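Local coordinates for putative TOXIN related protein (Parabacteroides distasonis ATCC 8503, PDB 3K0Y) that is of unknown function but probably pairs a NigD-like OB domain with a NigD-like C-terminal beta sandwich, and may be toxin-related, at residues His82-Ala90 and Arg168-Leu176. Sequence-based numbering, arbitrary orientation. Where two conformers were deposited one is given.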
ATOM      1  N   HIS A  82      -6.812 -12.170  -3.366  1.00 45.72           N
ATOM      2  CA  HIS A  82      -7.735 -11.116  -2.976  0.50 45.25           C
ATOM      3  C   HIS A  82      -7.061  -9.767  -3.186  1.00 44.83           C
ATOM      4  O   HIS A  82      -6.130  -9.429  -2.471  1.00 43.61           O
ATOM      5  CB  HIS A  82      -8.105 -11.276  -1.500  0.50 45.30           C
ATOM      6  CG  HIS A  82      -8.411 -12.685  -1.097  0.50 46.15           C
ATOM      7  ND1 HIS A  82      -9.532 -13.350  -1.525  0.50 46.66           N
ATOM      8  CD2 HIS A  82      -7.749 -13.546  -0.279  0.50 45.99           C
ATOM      9  CE1 HIS A  82      -9.545 -14.567  -1.004  0.50 45.53           C
ATOM     10  NE2 HIS A  82      -8.480 -14.701  -0.235  0.50 44.47           N
ATOM     11  N   ASN A  83      -7.523  -8.999  -4.168  1.00 44.20           N
ATOM     12  CA  ASN A  83      -6.930  -7.699  -4.419  1.00 43.01           C
ATOM     13  C   ASN A  83      -6.968  -6.791  -3.191  1.00 42.98           C
ATOM     14  O   ASN A  83      -7.907  -6.807  -2.402  1.00 41.44           O
ATOM     15  CB  ASN A  83      -7.635  -7.022  -5.572  1.00 43.12           C
ATOM     16  CG  ASN A  83      -7.305  -7.666  -6.902  1.00 43.10           C
ATOM     17  OD1 ASN A  83      -6.469  -8.581  -6.968  1.00 42.42           O
ATOM     18  ND2 ASN A  83      -7.956  -7.201  -7.970  1.00 41.82           N
ATOM     19  N   ILE A  84      -5.897  -6.032  -3.040  1.00 42.98           N
ATOM     20  CA  ILE A  84      -5.777  -5.036  -2.010  1.00 43.34           C
ATOM     21  C   ILE A  84      -5.989  -3.699  -2.743  1.00 41.99           C
ATOM     22  O   ILE A  84      -5.424  -3.474  -3.810  1.00 42.03           O
ATOM     23  CB  ILE A  84      -4.390  -5.111  -1.343  1.00 43.36           C
ATOM     24  CG1 ILE A  84      -4.277  -6.383  -0.513  1.00 46.17           C
ATOM     25  CG2 ILE A  84      -4.113  -3.852  -0.503  1.00 43.51           C
ATOM     26  CD1 ILE A  84      -2.836  -6.730  -0.059  1.00 41.57           C
ATOM     27  N   LEU A  85      -6.816  -2.827  -2.188  1.00 40.94           N
ATOM     28  CA  LEU A  85      -6.967  -1.493  -2.761  1.00 40.70           C
ATOM     29  C   LEU A  85      -5.566  -0.848  -2.990  1.00 41.05           C
ATOM     30  O   LEU A  85      -4.804  -0.659  -2.042  1.00 40.18           O
ATOM     31  CB  LEU A  85      -7.811  -0.606  -1.842  1.00 39.36           C
ATOM     32  CG  LEU A  85      -7.936   0.836  -2.275  1.00 40.24           C
ATOM     33  CD1 LEU A  85      -8.807   0.920  -3.684  1.00 43.03           C
ATOM     34  CD2 LEU A  85      -8.565   1.694  -1.215  1.00 40.89           C
ATOM     35  N   THR A  86      -5.249  -0.537  -4.245  1.00 41.06           N
ATOM     36  CA  THR A  86      -3.956  -0.001  -4.656  1.00 40.58           C
ATOM     37  C   THR A  86      -4.126   1.333  -5.379  1.00 41.22           C
ATOM     38  O   THR A  86      -4.792   1.389  -6.386  1.00 41.74           O
ATOM     39  CB  THR A  86      -3.208  -1.039  -5.522  1.00 40.81           C
ATOM     40  OG1 THR A  86      -3.108  -2.265  -4.747  1.00 41.68           O
ATOM     41  CG2 THR A  86      -1.791  -0.524  -5.872  1.00 39.25           C
ATOM     42  N   LYS A  87      -3.527   2.399  -4.849  1.00 40.29           N
ATOM     43  CA  LYS A  87      -3.737   3.723  -5.328  1.00 41.86           C
ATOM     44  C   LYS A  87      -2.417   4.472  -5.454  1.00 42.47           C
ATOM     45  O   LYS A  87      -1.424   4.113  -4.812  1.00 41.95           O
ATOM     46  CB  LYS A  87      -4.649   4.472  -4.374  1.00 41.40           C
ATOM     47  CG  LYS A  87      -6.055   3.889  -4.334  1.00 45.56           C
ATOM     48  CD  LYS A  87      -6.928   4.567  -3.251  1.00 45.96           C
ATOM     49  CE  LYS A  87      -7.403   5.847  -3.684  1.00 44.78           C
ATOM     50  NZ  LYS A  87      -8.388   6.382  -2.747  1.00 43.26           N
ATOM     51  N   SER A  88      -2.419   5.562  -6.200  1.00 43.02           N
ATOM     52  CA  SER A  88      -1.265   6.393  -6.166  1.00 44.49           C
ATOM     53  C   SER A  88      -1.518   7.506  -5.165  1.00 44.07           C
ATOM     54  O   SER A  88      -2.619   7.587  -4.569  1.00 42.76           O
ATOM     55  CB  SER A  88      -0.855   6.821  -7.558  1.00 45.53           C
ATOM     56  OG  SER A  88      -1.884   7.510  -8.087  1.00 49.47           O
ATOM     57  N   ILE A  89      -0.447   8.221  -4.837  1.00 44.89           N
ATOM     58  CA  ILE A  89      -0.513   9.383  -3.945  1.00 45.68           C
ATOM     59  C   ILE A  89      -1.558  10.390  -4.532  1.00 47.38           C
ATOM     60  O   ILE A  89      -1.514  10.694  -5.720  1.00 47.71           O
ATOM     61  CB  ILE A  89       0.888  10.019  -3.768  1.00 45.54           C
ATOM     62  CG1 ILE A  89       1.800   9.147  -2.875  1.00 46.49           C
ATOM     63  CG2 ILE A  89       0.795  11.449  -3.129  1.00 46.53           C
ATOM     64  CD1 ILE A  89       3.290   9.486  -2.927  1.00 41.69           C
ATOM     65  N   ALA A  90      -2.475  10.905  -3.715  1.00 47.81           N
ATOM     66  CA  ALA A  90      -3.527  11.806  -4.233  1.00 48.05           C
ATOM     67  C   ALA A  90      -3.077  13.281  -4.276  1.00 49.23           C
ATOM     68  O   ALA A  90      -2.087  13.688  -3.641  1.00 50.93           O
ATOM     69  CB  ALA A  90      -4.818  11.649  -3.441  1.00 45.99           C
ATOM     70  N   ARG A 168      -6.892  -3.235   4.316  1.00 42.16           N
ATOM     71  CA  ARG A 168      -5.601  -3.195   3.703  1.00 40.89           C
ATOM     72  C   ARG A 168      -5.572  -2.228   2.517  1.00 39.68           C
ATOM     73  O   ARG A 168      -6.549  -2.056   1.785  1.00 41.49           O
ATOM     74  CB  ARG A 168      -5.203  -4.567   3.243  1.00 41.23           C
ATOM     75  CG  ARG A 168      -4.915  -5.556   4.344  1.00 44.40           C
ATOM     76  CD  ARG A 168      -4.525  -6.867   3.712  1.00 47.09           C
ATOM     77  NE  ARG A 168      -4.072  -7.856   4.673  1.00 47.28           N
ATOM     78  CZ  ARG A 168      -2.873  -7.938   5.198  1.00 46.85           C
ATOM     79  NH1 ARG A 168      -1.876  -7.099   4.902  1.00 45.79           N
ATOM     80  NH2 ARG A 168      -2.659  -8.910   6.046  1.00 51.09           N
ATOM     81  N   VAL A 169      -4.447  -1.572   2.347  1.00 38.90           N
ATOM     82  CA  VAL A 169      -4.226  -0.683   1.221  1.00 37.60           C
ATOM     83  C   VAL A 169      -2.735  -0.711   0.852  1.00 38.54           C
ATOM     84  O   VAL A 169      -1.852  -0.991   1.695  1.00 39.69           O
ATOM     85  CB  VAL A 169      -4.734   0.756   1.579  1.00 37.91           C
ATOM     86  CG1 VAL A 169      -3.891   1.366   2.776  1.00 37.30           C
ATOM     87  CG2 VAL A 169      -4.736   1.660   0.363  1.00 36.87           C
ATOM     88  N   ALA A 170      -2.440  -0.366  -0.388  1.00 38.76           N
ATOM     89  CA  ALA A 170      -1.087  -0.171  -0.890  1.00 39.32           C
ATOM     90  C   ALA A 170      -1.060   1.095  -1.712  1.00 40.66           C
ATOM     91  O   ALA A 170      -1.974   1.319  -2.520  1.00 39.60           O
ATOM     92  CB  ALA A 170      -0.678  -1.360  -1.754  1.00 38.39           C
ATOM     93  N   PHE A 171      -0.055   1.944  -1.455  1.00 41.39           N
ATOM     94  CA  PHE A 171       0.144   3.196  -2.200  1.00 41.33           C
ATOM     95  C   PHE A 171       1.447   3.151  -3.019  1.00 41.66           C
ATOM     96  O   PHE A 171       2.532   2.859  -2.499  1.00 39.68           O
ATOM     97  CB  PHE A 171       0.173   4.397  -1.242  1.00 40.60           C
ATOM     98  CG  PHE A 171      -1.117   4.601  -0.487  1.00 40.54           C
ATOM     99  CD1 PHE A 171      -2.232   5.157  -1.110  1.00 38.91           C
ATOM    100  CD2 PHE A 171      -1.214   4.296   0.865  1.00 37.83           C
ATOM    101  CE1 PHE A 171      -3.402   5.365  -0.410  1.00 38.56           C
ATOM    102  CE2 PHE A 171      -2.405   4.546   1.570  1.00 36.14           C
ATOM    103  CZ  PHE A 171      -3.478   5.049   0.954  1.00 37.79           C
ATOM    104  N   ASN A 172       1.328   3.422  -4.312  1.00 42.40           N
ATOM    105  CA  ASN A 172       2.462   3.397  -5.203  1.00 43.62           C
ATOM    106  C   ASN A 172       3.300   4.628  -4.885  1.00 44.53           C
ATOM    107  O   ASN A 172       2.812   5.758  -4.944  1.00 44.25           O
ATOM    108  CB  ASN A 172       1.959   3.381  -6.655  1.00 44.62           C
ATOM    109  CG  ASN A 172       3.035   3.092  -7.664  1.00 46.72           C
ATOM    110  OD1 ASN A 172       4.172   3.524  -7.505  1.00 54.29           O
ATOM    111  ND2 ASN A 172       2.664   2.446  -8.768  1.00 47.40           N
ATOM    112  N   LEU A 173       4.563   4.416  -4.530  1.00 44.35           N
ATOM    113  CA  LEU A 173       5.453   5.536  -4.172  1.00 45.71           C
ATOM    114  C   LEU A 173       6.301   6.049  -5.312  1.00 46.37           C
ATOM    115  O   LEU A 173       7.199   6.861  -5.104  1.00 47.99           O
ATOM    116  CB  LEU A 173       6.386   5.142  -3.023  1.00 44.85           C
ATOM    117  CG  LEU A 173       5.664   4.737  -1.748  1.00 42.97           C
ATOM    118  CD1 LEU A 173       6.644   4.292  -0.652  1.00 43.69           C
ATOM    119  CD2 LEU A 173       4.796   5.859  -1.271  1.00 42.19           C
ATOM    120  N   SER A 174       6.033   5.590  -6.516  1.00 47.04           N
ATOM    121  CA  SER A 174       6.937   5.868  -7.609  1.00 48.29           C
ATOM    122  C   SER A 174       6.940   7.354  -8.010  1.00 47.72           C
ATOM    123  O   SER A 174       7.804   7.754  -8.741  1.00 48.25           O
ATOM    124  CB  SER A 174       6.585   4.972  -8.813  1.00 48.99           C
ATOM    125  OG  SER A 174       5.356   5.359  -9.376  1.00 49.73           O
ATOM    126  N   SER A 175       5.969   8.137  -7.529  1.00 47.28           N
ATOM    127  CA  SER A 175       5.859   9.571  -7.768  1.00 46.72           C
ATOM    128  C   SER A 175       6.669  10.389  -6.765  1.00 46.80           C
ATOM    129  O   SER A 175       6.681  11.607  -6.869  1.00 47.66           O
ATOM    130  CB  SER A 175       4.373  10.007  -7.659  1.00 47.00           C
ATOM    131  OG  SER A 175       3.921   9.936  -6.303  1.00 47.17           O
ATOM    132  N   LEU A 176       7.314   9.757  -5.784  1.00 45.92           N
ATOM    133  CA  LEU A 176       8.192  10.497  -4.885  1.00 46.17           C
ATOM    134  C   LEU A 176       9.475  10.851  -5.652  1.00 45.89           C
ATOM    135  O   LEU A 176       9.852  10.121  -6.563  1.00 45.95           O
ATOM    136  CB  LEU A 176       8.552   9.714  -3.635  1.00 45.93           C
ATOM    137  CG  LEU A 176       7.401   9.438  -2.652  1.00 47.31           C
ATOM    138  CD1 LEU A 176       7.937   8.538  -1.525  1.00 42.20           C
ATOM    139  CD2 LEU A 176       6.756  10.720  -2.129  1.00 44.41           C
TER
HETATM  140  O   HOH W   1      -8.162  -3.621   0.204  1.00 38.23           O
HETATM  141  O   HOH W   2       2.208   7.855  -6.384  1.00 46.84           O
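Ile84 lays its CG2 methyl over the backbone of Val169, 3.6 Å from Val169 CA. With CG1 beside the backbone N (chi1 -70°), CG2 is directed at strand 163-172, and CD1 reaches CD of Arg168. The strands then run parallel, held by three nearly straight hydrogen bonds: Ala170 N to Leu85 O (2.9 Å), Lys87 N to Ala170 O (3.0 Å) and Asn172 N to Lys87 O (2.9 Å). Where direct pairing gives way at either end, a water takes over, one joining Leu85 N to Arg168 O, the other Ile89 N to Asn172 O and Ser175 OG. On one face Leu85 and Val169 lie side by side, CD2 to CG2 4.1 Å, and Val169 CG2 also rests over the rim of the Phe171 ring. Beyond the strands, Ile89 CD1 meets Leu176 CD2 at 3.8 Å, the two side chains crossing nearly at right angles. Asn172 OD1 accepts from Ser174 N in an Asx turn, and from Ser174 OG above the carbonyl plane. Lys87 NZ hydrogen-bonds to Ile136 O and Asn137 OD1 of strand 135-139, in the separate four-stranded sheet. Strand 74-88 pairs antiparallel with 52-62 and, here, parallel with 163-172, consistent with a join between the OB and sandwich domains.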